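Local atomic coordinates of TetR/AcrR family transcriptional regulator (Bradyrhizobium diazoefficiens, PDB entry 6G8G), a protein that probably represses transcription as a TetR-family DNA-binding dimer and binds the flavonoid genistein, which is expected to release it from its operator. Residues 102-105 with 106-110; 138-141 with 142-146; 167-170 with 171-175. All blocks are in the same frame, centred on the assembly; numbering follows the deposited sequence.

Interaction 1: 102-105 with 106-110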
loop_
_atom_site.group_PDB
_atom_site.type_symbol
_atom_site.label_atom_id
_atom_site.label_comp_id
_atom_site.label_asym_id
_atom_site.label_seq_id
_atom_site.Cartn_x
_atom_site.Cartn_y
_atom_site.Cartn_z
ATOM N N ARG A 102 10.737 -13.407 4.872
ATOM C CA ARG A 102 11.952 -12.620 4.710
ATOM C C ARG A 102 12.162 -12.254 3.260
ATOM O O ARG A 102 12.491 -11.137 2.963
ATOM C CB ARG A 102 13.160 -13.363 5.269
ATOM C CG ARG A 102 14.389 -12.484 5.464
ATOM C CD ARG A 102 15.578 -13.243 6.075
ATOM N NE ARG A 102 15.346 -13.770 7.442
ATOM C CZ ARG A 102 15.009 -15.028 7.748
ATOM N NH1 ARG A 102 14.839 -15.961 6.813
ATOM N NH2 ARG A 102 14.831 -15.366 9.013
ATOM N N GLN A 103 11.942 -13.179 2.337
ATOM C CA GLN A 103 12.210 -12.872 0.922
ATOM C C GLN A 103 11.167 -11.912 0.407
ATOM O O GLN A 103 11.472 -11.033 -0.373
ATOM C CB GLN A 103 12.275 -14.135 0.057
ATOM C CG GLN A 103 13.415 -15.127 0.390
ATOM C CD GLN A 103 14.729 -14.471 0.776
ATOM O OE1 GLN A 103 15.268 -14.728 1.872
ATOM N NE2 GLN A 103 15.246 -13.606 -0.093
ATOM N N TYR A 104 9.939 -12.053 0.893
ATOM C CA TYR A 104 8.827 -11.162 0.515
ATOM C C TYR A 104 9.099 -9.715 0.880
ATOM O O TYR A 104 8.929 -8.820 0.067
ATOM C CB TYR A 104 7.581 -11.619 1.239
ATOM C CG TYR A 104 6.358 -10.838 0.968
ATOM C CD1 TYR A 104 5.884 -10.695 -0.319
ATOM C CD2 TYR A 104 5.654 -10.275 1.984
ATOM C CE1 TYR A 104 4.728 -9.989 -0.582
ATOM C CE2 TYR A 104 4.495 -9.549 1.747
ATOM C CZ TYR A 104 4.023 -9.422 0.465
ATOM O OH TYR A 104 2.904 -8.666 0.226
ATOM N N LEU A 105 9.575 -9.478 2.087
ATOM C CA LEU A 105 9.877 -8.129 2.479
ATOM C C LEU A 105 11.066 -7.564 1.749
ATOM O O LEU A 105 11.135 -6.355 1.582
ATOM C CB LEU A 105 10.124 -8.031 3.981
ATOM C CG LEU A 105 8.900 -8.362 4.815
ATOM C CD1 LEU A 105 9.219 -8.146 6.273
ATOM C CD2 LEU A 105 7.680 -7.537 4.442
ATOM N N HIS A 106 12.021 -8.397 1.353
ATOM C CA HIS A 106 13.163 -7.898 0.609
ATOM C C HIS A 106 12.694 -7.044 -0.577
ATOM O O HIS A 106 13.223 -5.955 -0.864
ATOM C CB HIS A 106 13.958 -9.129 0.101
ATOM C CG HIS A 106 15.118 -8.812 -0.790
ATOM N ND1 HIS A 106 16.329 -8.339 -0.326
ATOM C CD2 HIS A 106 15.243 -8.925 -2.137
ATOM C CE1 HIS A 106 17.144 -8.157 -1.357
ATOM N NE2 HIS A 106 16.508 -8.504 -2.465
ATOM N N THR A 107 11.688 -7.548 -1.268
ATOM C CA THR A 107 11.142 -6.825 -2.398
ATOM C C THR A 107 10.735 -5.424 -2.060
ATOM O O THR A 107 10.914 -4.506 -2.830
ATOM C CB THR A 107 9.838 -7.507 -2.845
ATOM O OG1 THR A 107 10.175 -8.719 -3.505
ATOM C CG2 THR A 107 8.993 -6.613 -3.763
ATOM N N PHE A 108 10.062 -5.276 -0.957
ATOM C CA PHE A 108 9.581 -3.951 -0.586
ATOM C C PHE A 108 10.692 -3.039 -0.187
ATOM O O PHE A 108 10.728 -1.890 -0.591
ATOM C CB PHE A 108 8.627 -4.044 0.584
ATOM C CG PHE A 108 7.295 -4.475 0.195
ATOM C CD1 PHE A 108 6.445 -3.583 -0.362
ATOM C CD2 PHE A 108 6.886 -5.777 0.375
ATOM C CE1 PHE A 108 5.161 -3.968 -0.728
ATOM C CE2 PHE A 108 5.617 -6.191 -0.004
ATOM C CZ PHE A 108 4.740 -5.273 -0.553
ATOM N N ILE A 109 11.590 -3.564 0.620
ATOM C CA ILE A 109 12.677 -2.773 1.181
ATOM C C ILE A 109 13.593 -2.242 0.076
ATOM O O ILE A 109 13.974 -1.101 0.109
ATOM C CB ILE A 109 13.478 -3.613 2.162
ATOM C CG1 ILE A 109 12.619 -3.859 3.395
ATOM C CG2 ILE A 109 14.787 -2.945 2.520
ATOM C CD1 ILE A 109 12.997 -5.119 4.131
ATOM N N HIS A 110 13.865 -3.051 -0.940
ATOM C CA HIS A 110 14.720 -2.619 -2.044
ATOM C C HIS A 110 13.908 -2.081 -3.194
ATOM O O HIS A 110 14.367 -2.011 -4.319
ATOM C CB HIS A 110 15.657 -3.781 -2.464
ATOM C CG HIS A 110 16.659 -4.098 -1.417
ATOM N ND1 HIS A 110 16.393 -4.986 -0.402
ATOM C CD2 HIS A 110 17.862 -3.549 -1.140
ATOM C CE1 HIS A 110 17.404 -5.003 0.446
ATOM N NE2 HIS A 110 18.306 -4.136 0.023
#
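Tyr-104 and Phe-108, one turn apart on helix 93-109 of the all-helical ligand-binding domain of this TetR-family regulator, form a T-shaped aromatic pair. The edge of Phe-108 points at the face of Tyr-104, its CE2 lying 3.6 Å from Tyr-104 CZ, toward the rim of the tyrosine ring; the planes stand 85° apart. Tyr-104 carries CG anti to its own nitrogen (chi1 -180°), whereas Phe-108 keeps CG beside the nitrogen (chi1 -79°), and these different torsions bring the two rings together on one side of the helix. The large flat apolar ring of Phe-108 can touch genistein and still reach Tyr-104 with its edge, while Tyr-104 hydrogen-bonds Arg-176 through its hydroxyl. An alanine at Tyr-104 is likely to leave the edge of Phe-108 without its facing ring and Arg-176 without its hydroxyl partner, so that the pocket phenylalanine could turn more freely.

Aliphatic packing continues with Leu-105 CB and Ile-109 CD1, 4.1 Å apart; both residues also lean on helix 192-210, where branched apolar chains fit the interface.

Among backbone bonds, Ile-109 N to Leu-105 O is nearly straight (3.0 Å), and His-106 N reaches Arg-102 O at 3.2 Å. Where the helix ends, His-110 N binds His-106 O at 3.0 Å, and the His-110 ring adds a weak bond from ND1 to that same oxygen, at 3.3 Å.

Interaction 2: 138-141 with 142-146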
loop_
_atom_site.group_PDB
_atom_site.type_symbol
_atom_site.label_atom_id
_atom_site.label_comp_id
_atom_site.label_asym_id
_atom_site.label_seq_id
_atom_site.Cartn_x
_atom_site.Cartn_y
_atom_site.Cartn_z
ATOM N N GLY A 138 2.059 -10.666 -10.362
ATOM C CA GLY A 138 2.961 -10.371 -9.233
ATOM C C GLY A 138 2.334 -10.676 -7.870
ATOM O O GLY A 138 2.342 -11.800 -7.401
ATOM N N PRO A 139 1.726 -9.681 -7.253
ATOM C CA PRO A 139 1.088 -9.816 -5.966
ATOM C C PRO A 139 0.192 -11.041 -5.838
ATOM O O PRO A 139 0.316 -11.796 -4.871
ATOM C CB PRO A 139 0.247 -8.551 -5.882
ATOM C CG PRO A 139 1.004 -7.554 -6.647
ATOM C CD PRO A 139 1.665 -8.301 -7.767
ATOM N N GLU A 140 -0.729 -11.242 -6.777
ATOM C CA GLU A 140 -1.633 -12.377 -6.636
ATOM C C GLU A 140 -0.862 -13.668 -6.794
ATOM O O GLU A 140 -1.195 -14.669 -6.192
ATOM C CB GLU A 140 -2.804 -12.312 -7.609
ATOM C CG GLU A 140 -3.930 -13.225 -7.178
ATOM C CD GLU A 140 -5.213 -13.049 -7.965
ATOM O OE1 GLU A 140 -6.189 -12.442 -7.418
ATOM O OE2 GLU A 140 -5.248 -13.542 -9.110
ATOM N N ALA A 141 0.175 -13.651 -7.607
ATOM C CA ALA A 141 0.985 -14.856 -7.786
ATOM C C ALA A 141 1.665 -15.254 -6.498
ATOM O O ALA A 141 1.733 -16.440 -6.155
ATOM C CB ALA A 141 2.022 -14.649 -8.870
ATOM N N THR A 142 2.175 -14.264 -5.793
ATOM C CA THR A 142 2.758 -14.506 -4.494
ATOM C C THR A 142 1.752 -15.138 -3.544
ATOM O O THR A 142 2.049 -16.100 -2.835
ATOM C CB THR A 142 3.259 -13.198 -3.875
ATOM O OG1 THR A 142 4.283 -12.657 -4.706
ATOM C CG2 THR A 142 3.832 -13.445 -2.502
ATOM N N ILE A 143 0.550 -14.601 -3.517
ATOM C CA ILE A 143 -0.477 -15.211 -2.686
ATOM C C ILE A 143 -0.699 -16.693 -3.048
ATOM O O ILE A 143 -0.736 -17.537 -2.167
ATOM C CB ILE A 143 -1.794 -14.438 -2.813
ATOM C CG1 ILE A 143 -1.683 -13.074 -2.139
ATOM C CG2 ILE A 143 -2.958 -15.215 -2.210
ATOM C CD1 ILE A 143 -2.860 -12.149 -2.438
ATOM N N ARG A 144 -0.836 -16.992 -4.332
ATOM C CA ARG A 144 -1.069 -18.359 -4.780
ATOM C C ARG A 144 0.030 -19.318 -4.382
ATOM O O ARG A 144 -0.261 -20.423 -3.959
ATOM C CB ARG A 144 -1.247 -18.398 -6.277
ATOM C CG ARG A 144 -2.573 -17.810 -6.721
ATOM C CD ARG A 144 -2.803 -17.711 -8.211
ATOM N NE ARG A 144 -1.651 -17.581 -9.127
ATOM C CZ ARG A 144 -1.348 -16.539 -9.914
ATOM N NH1 ARG A 144 -2.077 -15.402 -9.934
ATOM N NH2 ARG A 144 -0.273 -16.636 -10.700
ATOM N N ARG A 145 1.289 -18.907 -4.494
ATOM C CA ARG A 145 2.396 -19.776 -4.088
ATOM C C ARG A 145 2.316 -20.116 -2.643
ATOM O O ARG A 145 2.555 -21.246 -2.245
ATOM C CB ARG A 145 3.746 -19.132 -4.340
ATOM C CG ARG A 145 4.229 -19.370 -5.747
ATOM C CD ARG A 145 5.261 -18.349 -6.124
ATOM N NE ARG A 145 6.467 -18.380 -5.314
ATOM C CZ ARG A 145 7.600 -18.976 -5.672
ATOM N NH1 ARG A 145 7.680 -19.702 -6.775
ATOM N NH2 ARG A 145 8.648 -18.868 -4.872
ATOM N N LEU A 146 2.042 -19.113 -1.828
ATOM C CA LEU A 146 2.007 -19.333 -0.403
ATOM C C LEU A 146 0.822 -20.204 -0.094
ATOM O O LEU A 146 0.887 -21.071 0.753
ATOM C CB LEU A 146 1.920 -18.008 0.329
ATOM C CG LEU A 146 1.866 -18.142 1.842
ATOM C CD1 LEU A 146 3.037 -18.931 2.362
ATOM C CD2 LEU A 146 1.835 -16.772 2.487
#
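Arg-144 folds back along its helix and lays its guanidinium over Ala-141, one face resting on the CA, which sits 3.5 Å from the plane and over its centre. The methyl belongs to the same patch: Ala-141 CB is 3.5 Å from Arg-144 NH2. A small residue suits the position, since its methyl lets the flat cation settle against CA and CB. The arginine gets there by keeping CG beside its nitrogen and bending at the third torsion (chi3 -27°).

Glu-140 comes to the edge of that guanidinium instead. Its chain, extended beyond CG, crosses the arginine, and OE2 lies in the guanidinium plane but 3.8 Å from NH1 of Arg-144, a long salt bridge with the carboxylate plane turned 75° from the cation. At this distance the attraction is probably a weak, mainly electrostatic one; Arg-144 NH1 has a firmer partner in the carbonyl of Glu-136.

All this happens at the start of helix 139-155, where Gly-138 is the N-cap residue between this helix and helix 128-137, and Pro-139 opens the first turn, a place where its missing N-H costs no helical bond. Gly-138 O accepts Thr-142 N at 2.9 Å, and Pro-139 O accepts Ile-143 N at 3.1 Å.

Thr-142 and Ile-143 diverge from there. The threonine hydroxyl hydrogen-bonds Gln-81 of helix 65-82, which leads from the DNA-binding domain, so a short polar side chain fits. Ile-143, apolar and branched, runs CG1 alongside Pro-139 O, 3.6 Å away, and packs on Leu-172 of helix 164-176, while Glu-178 of the second subunit also touches it.

Interaction 3: 167-170 with 171-175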
loop_
_atom_site.group_PDB
_atom_site.type_symbol
_atom_site.label_atom_id
_atom_site.label_comp_id
_atom_site.label_asym_id
_atom_site.label_seq_id
_atom_site.Cartn_x
_atom_site.Cartn_y
_atom_site.Cartn_z
ATOM N N ALA A 167 -6.023 -17.195 3.726
ATOM C CA ALA A 167 -5.017 -17.312 4.789
ATOM C C ALA A 167 -3.684 -16.785 4.334
ATOM O O ALA A 167 -2.972 -16.155 5.091
ATOM C CB ALA A 167 -4.872 -18.739 5.242
ATOM N N ALA A 168 -3.343 -17.038 3.091
ATOM C CA ALA A 168 -2.092 -16.533 2.562
ATOM C C ALA A 168 -2.117 -15.022 2.607
ATOM O O ALA A 168 -1.160 -14.377 3.022
ATOM C CB ALA A 168 -1.886 -17.025 1.140
ATOM N N ASN A 169 -3.215 -14.449 2.161
ATOM C CA ASN A 169 -3.317 -13.001 2.110
ATOM C C ASN A 169 -3.246 -12.392 3.509
ATOM O O ASN A 169 -2.698 -11.314 3.718
ATOM C CB ASN A 169 -4.603 -12.637 1.399
ATOM C CG ASN A 169 -4.791 -11.168 1.228
ATOM O OD1 ASN A 169 -5.798 -10.690 1.641
ATOM N ND2 ASN A 169 -3.863 -10.461 0.578
ATOM N N GLN A 170 -3.754 -13.113 4.484
ATOM C CA GLN A 170 -3.730 -12.624 5.835
ATOM C C GLN A 170 -2.336 -12.652 6.382
ATOM O O GLN A 170 -1.886 -11.694 7.000
ATOM C CB GLN A 170 -4.670 -13.444 6.687
ATOM C CG GLN A 170 -6.109 -13.102 6.362
ATOM C CD GLN A 170 -7.099 -14.132 6.866
ATOM O OE1 GLN A 170 -6.783 -15.314 7.020
ATOM N NE2 GLN A 170 -8.318 -13.680 7.128
ATOM N N PHE A 171 -1.627 -13.722 6.099
ATOM C CA PHE A 171 -0.223 -13.814 6.514
ATOM C C PHE A 171 0.602 -12.664 5.961
ATOM O O PHE A 171 1.357 -12.030 6.674
ATOM C CB PHE A 171 0.387 -15.142 6.067
ATOM C CG PHE A 171 1.826 -15.270 6.395
ATOM C CD1 PHE A 171 2.217 -15.647 7.660
ATOM C CD2 PHE A 171 2.785 -15.034 5.451
ATOM C CE1 PHE A 171 3.552 -15.777 7.971
ATOM C CE2 PHE A 171 4.132 -15.173 5.753
ATOM C CZ PHE A 171 4.515 -15.540 7.011
ATOM N N LEU A 172 0.419 -12.385 4.685
ATOM C CA LEU A 172 1.178 -11.354 4.028
ATOM C C LEU A 172 0.765 -9.965 4.492
ATOM O O LEU A 172 1.621 -9.132 4.771
ATOM C CB LEU A 172 1.057 -11.491 2.523
ATOM C CG LEU A 172 1.621 -12.807 1.957
ATOM C CD1 LEU A 172 1.135 -13.051 0.539
ATOM C CD2 LEU A 172 3.140 -12.797 1.984
ATOM N N SER A 173 -0.520 -9.718 4.657
ATOM C CA SER A 173 -0.940 -8.456 5.268
ATOM C C SER A 173 -0.336 -8.250 6.665
ATOM O O SER A 173 0.074 -7.157 6.976
ATOM C CB SER A 173 -2.439 -8.379 5.356
ATOM O OG SER A 173 -2.958 -8.512 4.048
ATOM N N LEU A 174 -0.232 -9.300 7.469
ATOM C CA LEU A 174 0.340 -9.148 8.790
ATOM C C LEU A 174 1.809 -8.773 8.756
ATOM O O LEU A 174 2.244 -7.878 9.447
ATOM C CB LEU A 174 0.192 -10.414 9.593
ATOM C CG LEU A 174 -1.253 -10.647 9.981
ATOM C CD1 LEU A 174 -1.444 -12.066 10.463
ATOM C CD2 LEU A 174 -1.673 -9.650 11.057
ATOM N N VAL A 175 2.559 -9.463 7.932
ATOM C CA VAL A 175 3.999 -9.353 7.889
ATOM C C VAL A 175 4.381 -8.043 7.240
ATOM O O VAL A 175 5.347 -7.388 7.613
ATOM C CB VAL A 175 4.529 -10.561 7.108
ATOM C CG1 VAL A 175 5.675 -10.192 6.199
ATOM C CG2 VAL A 175 4.952 -11.633 8.076
#
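Ser-173 turns its hydroxyl back to the carbonyl of Asn-169, one turn earlier, and donates a hydrogen bond from OG to Asn-169 O at 2.8 Å. The same oxygen takes the helical bond from Ser-173 N at 2.9 Å, and the two donors approach from opposite faces of the carbonyl plane. With OG beside its own nitrogen (chi1 -58°), the serine can satisfy a buried hydroxyl within its own helix, which makes this short polar residue acceptable at a closely packed position. The Asn-169 amide stays farther off, its ND2 4.1 Å from Ser-173 OG.

The next carbonyls are flanked by leucines. Leu-172 CG lies 3.4 Å from Ala-168 O. Leu-174 CG lies 3.2 Å from Gln-170 O; in each case the branched chain runs beside an oxygen that receives the main-chain N-H of the same leucine.

Helix 164-176, together with helix 192-210, meets the second subunit, consistent with the four-helix dimer interface usual in TetR-family regulators, and its residues divide between the subunit core and that interface. On the core side Phe-171, with CG anti to its nitrogen (chi1 177°), sends its ring among Leu-97, Leu-146 and Leu-203 and makes an edge-to-face pair with Phe-206. Small Ala-167 and Ala-168 let neighbouring helix 139-155 come close. On the interface side Ser-173 meets Gly-177 of the second subunit, Gln-170 packs on Phe-205 of that subunit, and Leu-174 touches Leu-174 of the second subunit.

In the fold
The three interactions lie on three helices that pack together in the ligand-binding domain. Tyr-104 of interaction 1 joins both others: its CE2 is 3.5 Å from Leu-172 CD2 of interaction 3, and its CE1 is 4.1 Å from Thr-142 CG2 of interaction 2. Interactions 2 and 3, with centres about 11 Å apart, meet through Leu-146 CD2 and Phe-171 CD2, 3.6 Å apart, and both touch the second subunit. Genistein lies nearest interaction 1, about 4 Å from the Phe-108 side chain, against about 6 Å for Pro-139 and 8 Å for Ser-173. Pro-139 of interaction 2 also packs on Leu-181 of the second subunit, so pocket and subunit contact meet there.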